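Local coordinates for Phthiocerol/phthiodiolone dimycocerosyl transferase (Mycobacterium tuberculosis, PDB 1Q9J), which probably catalyses the diesterification of phthiocerol, phthiodiolone and phenolphthiocerol with mycocerosic acids, taking the acyl chains directly from mycocerosic acid synthase, at residues 55-60 against 121-126; 242-247 against 408-413. All blocks are in the same frame, centred on the assembly; numbering follows the deposited sequence.

Contact 1. Residues 55-60 against 121-126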
loop_
_atom_site.group_PDB
_atom_site.type_symbol
_atom_site.label_atom_id
_atom_site.label_comp_id
_atom_site.label_asym_id
_atom_site.label_seq_id
_atom_site.Cartn_x
_atom_site.Cartn_y
_atom_site.Cartn_z
ATOM N N SER A 55 7.432 14.705 -12.455
ATOM C CA SER A 55 7.751 15.885 -11.684
ATOM C C SER A 55 8.594 15.542 -10.478
ATOM O O SER A 55 9.102 14.432 -10.363
ATOM C CB SER A 55 6.473 16.537 -11.206
ATOM O OG SER A 55 5.928 15.783 -10.135
ATOM N N HIS A 56 8.722 16.512 -9.580
ATOM C CA HIS A 56 9.495 16.348 -8.370
ATOM C C HIS A 56 8.964 17.310 -7.330
ATOM O O HIS A 56 8.111 18.144 -7.632
ATOM C CB HIS A 56 10.969 16.639 -8.623
ATOM C CG HIS A 56 11.242 18.033 -9.083
ATOM N ND1 HIS A 56 11.252 18.390 -10.416
ATOM C CD2 HIS A 56 11.471 19.171 -8.385
ATOM C CE1 HIS A 56 11.473 19.688 -10.517
ATOM N NE2 HIS A 56 11.609 20.186 -9.299
ATOM N N LEU A 57 9.481 17.200 -6.110
ATOM C CA LEU A 57 9.038 18.048 -5.010
ATOM C C LEU A 57 10.067 19.086 -4.615
ATOM O O LEU A 57 11.264 18.826 -4.650
ATOM C CB LEU A 57 8.730 17.196 -3.787
ATOM C CG LEU A 57 7.575 16.219 -3.881
ATOM C CD1 LEU A 57 7.812 15.110 -2.897
ATOM C CD2 LEU A 57 6.266 16.928 -3.640
ATOM N N GLU A 58 9.576 20.254 -4.220
ATOM C CA GLU A 58 10.418 21.350 -3.788
ATOM C C GLU A 58 9.755 21.970 -2.571
ATOM O O GLU A 58 8.610 22.392 -2.649
ATOM C CB GLU A 58 10.542 22.381 -4.905
ATOM C CG GLU A 58 11.396 21.905 -6.069
ATOM C CD GLU A 58 11.580 22.977 -7.137
ATOM O OE1 GLU A 58 11.446 24.177 -6.800
ATOM O OE2 GLU A 58 11.879 22.614 -8.297
ATOM N N GLN A 59 10.455 22.007 -1.443
ATOM C CA GLN A 59 9.866 22.582 -0.246
ATOM C C GLN A 59 9.819 24.100 -0.346
ATOM O O GLN A 59 10.854 24.767 -0.370
ATOM C CB GLN A 59 10.653 22.158 0.984
ATOM C CG GLN A 59 12.145 22.251 0.794
ATOM C CD GLN A 59 12.904 21.687 1.973
ATOM O OE1 GLN A 59 12.702 22.113 3.116
ATOM N NE2 GLN A 59 13.785 20.719 1.707
ATOM N N SER A 60 8.603 24.634 -0.410
ATOM C CA SER A 60 8.380 26.069 -0.520
ATOM C C SER A 60 8.845 26.810 0.720
ATOM O O SER A 60 9.037 26.215 1.787
ATOM C CB SER A 60 6.895 26.360 -0.720
ATOM O OG SER A 60 6.192 26.179 0.498
ATOM N N TYR A 121 9.153 2.213 -9.157
ATOM C CA TYR A 121 9.291 3.023 -7.955
ATOM C C TYR A 121 8.392 4.225 -8.134
ATOM O O TYR A 121 8.441 4.924 -9.154
ATOM C CB TYR A 121 10.725 3.485 -7.748
ATOM C CG TYR A 121 11.680 2.361 -7.475
ATOM C CD1 TYR A 121 12.229 1.630 -8.520
ATOM C CD2 TYR A 121 12.039 2.026 -6.163
ATOM C CE1 TYR A 121 13.115 0.597 -8.265
ATOM C CE2 TYR A 121 12.925 0.992 -5.895
ATOM C CZ TYR A 121 13.461 0.278 -6.953
ATOM O OH TYR A 121 14.323 -0.771 -6.697
ATOM N N LEU A 122 7.577 4.468 -7.121
ATOM C CA LEU A 122 6.611 5.535 -7.179
ATOM C C LEU A 122 6.524 6.272 -5.866
ATOM O O LEU A 122 6.327 5.671 -4.819
ATOM C CB LEU A 122 5.265 4.919 -7.509
ATOM C CG LEU A 122 4.124 5.846 -7.893
ATOM C CD1 LEU A 122 4.496 6.690 -9.103
ATOM C CD2 LEU A 122 2.922 4.963 -8.180
ATOM N N HIS A 123 6.690 7.582 -5.907
ATOM C CA HIS A 123 6.583 8.334 -4.683
ATOM C C HIS A 123 5.135 8.244 -4.195
ATOM O O HIS A 123 4.186 8.473 -4.959
ATOM C CB HIS A 123 6.989 9.775 -4.916
ATOM C CG HIS A 123 7.222 10.525 -3.650
ATOM N ND1 HIS A 123 8.477 10.670 -3.101
ATOM C CD2 HIS A 123 6.349 11.065 -2.764
ATOM C CE1 HIS A 123 8.371 11.265 -1.923
ATOM N NE2 HIS A 123 7.092 11.510 -1.698
ATOM N N HIS A 124 4.970 7.913 -2.917
ATOM C CA HIS A 124 3.639 7.738 -2.329
ATOM C C HIS A 124 2.709 8.965 -2.337
ATOM O O HIS A 124 1.501 8.840 -2.139
ATOM C CB HIS A 124 3.780 7.207 -0.897
ATOM C CG HIS A 124 2.628 6.359 -0.438
ATOM N ND1 HIS A 124 1.326 6.809 -0.422
ATOM C CD2 HIS A 124 2.600 5.114 0.099
ATOM C CE1 HIS A 124 0.548 5.884 0.108
ATOM N NE2 HIS A 124 1.297 4.844 0.433
ATOM N N CYS A 125 3.267 10.139 -2.586
ATOM C CA CYS A 125 2.454 11.326 -2.611
ATOM C C CYS A 125 1.669 11.352 -3.934
ATOM O O CYS A 125 0.807 12.194 -4.157
ATOM C CB CYS A 125 3.336 12.580 -2.471
ATOM S SG CYS A 125 4.013 13.239 -4.066
ATOM N N MET A 126 1.960 10.411 -4.810
ATOM C CA MET A 126 1.266 10.386 -6.072
ATOM C C MET A 126 0.291 9.240 -6.200
ATOM O O MET A 126 -0.445 9.156 -7.184
ATOM C CB MET A 126 2.285 10.300 -7.184
ATOM C CG MET A 126 3.206 11.499 -7.175
ATOM S SD MET A 126 2.390 12.952 -7.891
ATOM C CE MET A 126 2.271 12.310 -9.532
#

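Contact 2. Residues 242-247 against 408-413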
loop_
_atom_site.group_PDB
_atom_site.type_symbol
_atom_site.label_atom_id
_atom_site.label_comp_id
_atom_site.label_asym_id
_atom_site.label_seq_id
_atom_site.Cartn_x
_atom_site.Cartn_y
_atom_site.Cartn_z
ATOM N N ALA A 242 -6.541 -10.343 10.596
ATOM C CA ALA A 242 -6.345 -9.249 11.539
ATOM C C ALA A 242 -6.438 -9.758 12.969
ATOM O O ALA A 242 -5.678 -9.338 13.844
ATOM C CB ALA A 242 -7.386 -8.161 11.299
ATOM N N ALA A 243 -7.395 -10.653 13.201
ATOM C CA ALA A 243 -7.588 -11.245 14.518
ATOM C C ALA A 243 -6.279 -11.949 14.883
ATOM O O ALA A 243 -5.684 -11.685 15.928
ATOM C CB ALA A 243 -8.731 -12.238 14.476
ATOM N N ALA A 244 -5.826 -12.833 13.999
ATOM C CA ALA A 244 -4.584 -13.555 14.229
ATOM C C ALA A 244 -3.454 -12.584 14.583
ATOM O O ALA A 244 -2.684 -12.815 15.519
ATOM C CB ALA A 244 -4.208 -14.372 12.998
ATOM N N ILE A 245 -3.349 -11.498 13.832
ATOM C CA ILE A 245 -2.322 -10.502 14.087
ATOM C C ILE A 245 -2.520 -9.876 15.468
ATOM O O ILE A 245 -1.588 -9.813 16.269
ATOM C CB ILE A 245 -2.372 -9.401 13.002
ATOM C CG1 ILE A 245 -1.945 -9.999 11.677
ATOM C CG2 ILE A 245 -1.485 -8.224 13.373
ATOM C CD1 ILE A 245 -2.251 -9.136 10.514
ATOM N N LEU A 246 -3.738 -9.419 15.744
ATOM C CA LEU A 246 -4.041 -8.782 17.021
ATOM C C LEU A 246 -3.851 -9.699 18.233
ATOM O O LEU A 246 -3.402 -9.250 19.292
ATOM C CB LEU A 246 -5.463 -8.213 16.999
ATOM C CG LEU A 246 -5.630 -6.930 16.183
ATOM C CD1 LEU A 246 -7.096 -6.660 15.934
ATOM C CD2 LEU A 246 -4.976 -5.768 16.929
ATOM N N LEU A 247 -4.191 -10.977 18.089
ATOM C CA LEU A 247 -4.015 -11.917 19.191
ATOM C C LEU A 247 -2.534 -11.992 19.521
ATOM O O LEU A 247 -2.115 -11.681 20.641
ATOM C CB LEU A 247 -4.527 -13.302 18.803
ATOM C CG LEU A 247 -6.049 -13.384 18.749
ATOM C CD1 LEU A 247 -6.473 -14.766 18.333
ATOM C CD2 LEU A 247 -6.615 -13.027 20.108
ATOM N N SER A 408 1.600 -19.936 12.187
ATOM C CA SER A 408 1.050 -21.190 12.683
ATOM C C SER A 408 -0.384 -21.025 13.198
ATOM O O SER A 408 -1.175 -21.968 13.167
ATOM C CB SER A 408 1.955 -21.757 13.785
ATOM O OG SER A 408 1.966 -23.183 13.771
ATOM N N LEU A 409 -0.717 -19.820 13.651
ATOM C CA LEU A 409 -2.052 -19.551 14.174
ATOM C C LEU A 409 -3.124 -19.594 13.088
ATOM O O LEU A 409 -4.268 -19.954 13.358
ATOM C CB LEU A 409 -2.084 -18.198 14.884
ATOM C CG LEU A 409 -3.334 -17.857 15.693
ATOM C CD1 LEU A 409 -3.672 -18.990 16.633
ATOM C CD2 LEU A 409 -3.087 -16.572 16.473
ATOM N N LEU A 410 -2.759 -19.236 11.861
ATOM C CA LEU A 410 -3.717 -19.263 10.761
ATOM C C LEU A 410 -3.881 -20.672 10.204
ATOM O O LEU A 410 -4.730 -20.918 9.339
ATOM C CB LEU A 410 -3.282 -18.311 9.638
ATOM C CG LEU A 410 -3.398 -16.802 9.876
ATOM C CD1 LEU A 410 -2.894 -16.063 8.651
ATOM C CD2 LEU A 410 -4.848 -16.427 10.158
ATOM N N CYS A 411 -3.068 -21.599 10.702
ATOM C CA CYS A 411 -3.107 -22.995 10.249
ATOM C C CYS A 411 -3.719 -23.890 11.312
ATOM O O CYS A 411 -4.052 -25.046 11.056
ATOM C CB CYS A 411 -1.691 -23.481 9.938
ATOM S SG CYS A 411 -0.790 -22.420 8.788
ATOM N N THR A 412 -3.859 -23.327 12.506
ATOM C CA THR A 412 -4.419 -24.023 13.651
ATOM C C THR A 412 -5.934 -23.821 13.745
ATOM O O THR A 412 -6.697 -24.783 13.835
ATOM C CB THR A 412 -3.768 -23.513 14.956
ATOM O OG1 THR A 412 -2.372 -23.830 14.948
ATOM C CG2 THR A 412 -4.424 -24.139 16.171
ATOM N N VAL A 413 -6.358 -22.563 13.723
ATOM C CA VAL A 413 -7.768 -22.211 13.831
ATOM C C VAL A 413 -8.720 -22.958 12.890
ATOM O O VAL A 413 -9.788 -23.407 13.310
ATOM C CB VAL A 413 -7.964 -20.696 13.616
ATOM C CG1 VAL A 413 -9.401 -20.309 13.920
ATOM C CG2 VAL A 413 -7.006 -19.921 14.504
#

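Contact 1. Residues 55-60 against 121-126
Leu57 and His123 meet because their first torsions send the two side chains at each other from opposite directions. The His123 imidazole extends with CG anti to the backbone N (chi1 -166°). Leu57 has CG anti to the carbonyl carbon (chi1 -65°), and CD1 is the methyl that meets the ring. His123 is the first histidine of the HHxxxDG motif, as in the condensation domains of nonribosomal peptide synthetases. His124, the second, is the proton acceptor by similarity, and Asp128 of the same motif probably helps to organise the site.

The contact is a CH-pi interaction. CD1 of Leu57 lies 4.1 Å from the centroid of the His123 ring, 23° off the ring normal. The methyl is displaced toward the rim, and NE2 of His123 is its nearest ring atom, 3.9 Å from Leu57 CD1. NE2 also makes a weak hydrogen bond to Phe17 O, and Phe23 packs edge-to-face with the same ring. Leu57 and Phe23, with the weak bond to Phe17 O, probably limit ring rotation. This is consistent with a mainly structural role for His123. The His124 ring stacks with Phe17.

After His123 the chain leaves strand 117-123 in a type I beta turn, closed by Met126 N to His123 O at 3.0 Å. The turn brings Cys125 back beside Leu57. Strand 55-59 is an outer strand of a small antiparallel sheet, so the contact joins that sheet to the end of a strand in the larger mixed one. On the face of strand 55-59 opposite Leu57, His56 NE2 donates to Glu58 OE2 at 2.6 Å, while His56 ND1 is hydrogen-bonded to Asp70. The second Leu57 methyl, CD2, rests 4.3 Å from Cys125 SG.

Contact 2. Residues 242-247 against 408-413
Ser408 O, one residue before the Leu409 that packs on Ala244, accepts two hydrogen bonds. Thr412 OG1 donates to Ser408 O at 2.8 Å, and Cys411 N donates to the same oxygen at 3.1 Å. The two donors arrive from opposite faces of the carbonyl plane. The hydroxyl sits above that plane, with a C=O...donor angle of 139°. Both bonds hold the chain together between Ser408 and Thr412.

The contact is apolar helix-helix packing in a CoA-dependent acyltransferase fold. The local axes of 242-247 and 408-412 come within 9.9 Å, and their N-to-C directions differ by 126°. Ala244 and Leu409 have the nearest CA atoms, 6.5 Å apart. The methyl of Ala244 is met by two leucines. CD2 of Leu410 touches Ala244 CB at 3.6 Å, while CD2 of Leu409 lies 4.3 Å from the same CB. Leu409 has CG anti to the backbone N (chi1 -170°), and this carries CD2 alongside the 242-247 helix. There it also rests 3.9 Å from Ala244 O, an oxygen that accepts a hydrogen bond from Thr248 OG1. One turn on from Ala244, Leu247 CD1 reaches Leu409 CD2 at 4.3 Å. Leu409 CD2 therefore touches both Ala244 and Leu247.

Other helices and a strand close the surroundings. Leu410 and Val413 also lean on helix 220-230, through Leu226 and Phe229. Ala243, Leu246 and Leu247 pack on helix 300-317, and Ala242 and Leu246 lie against strand 260-267 of the six-stranded mixed sheet.

Contacts 1 and 2 follow one another along the chain and lie on opposite sides of its centre. Their centres are 37 Å apart, and their nearest atoms are about 18 Å apart. Segment 121-126 of contact 1 contains His124, the probable proton acceptor, next to the touching His123. The Cys125 side chain is about 10 Å from that of Asp128. Contact 2 lies away from the annotated sites. Its segment 242-247 packs on helix 300-317, which also carries Arg312, probably important for carrier-protein recognition. The protein has two related structural domains. Contact 1 joins strand 55-59 to the end of strand 117-123 and the turn after it; contact 2 joins two helices beside a separate sheet.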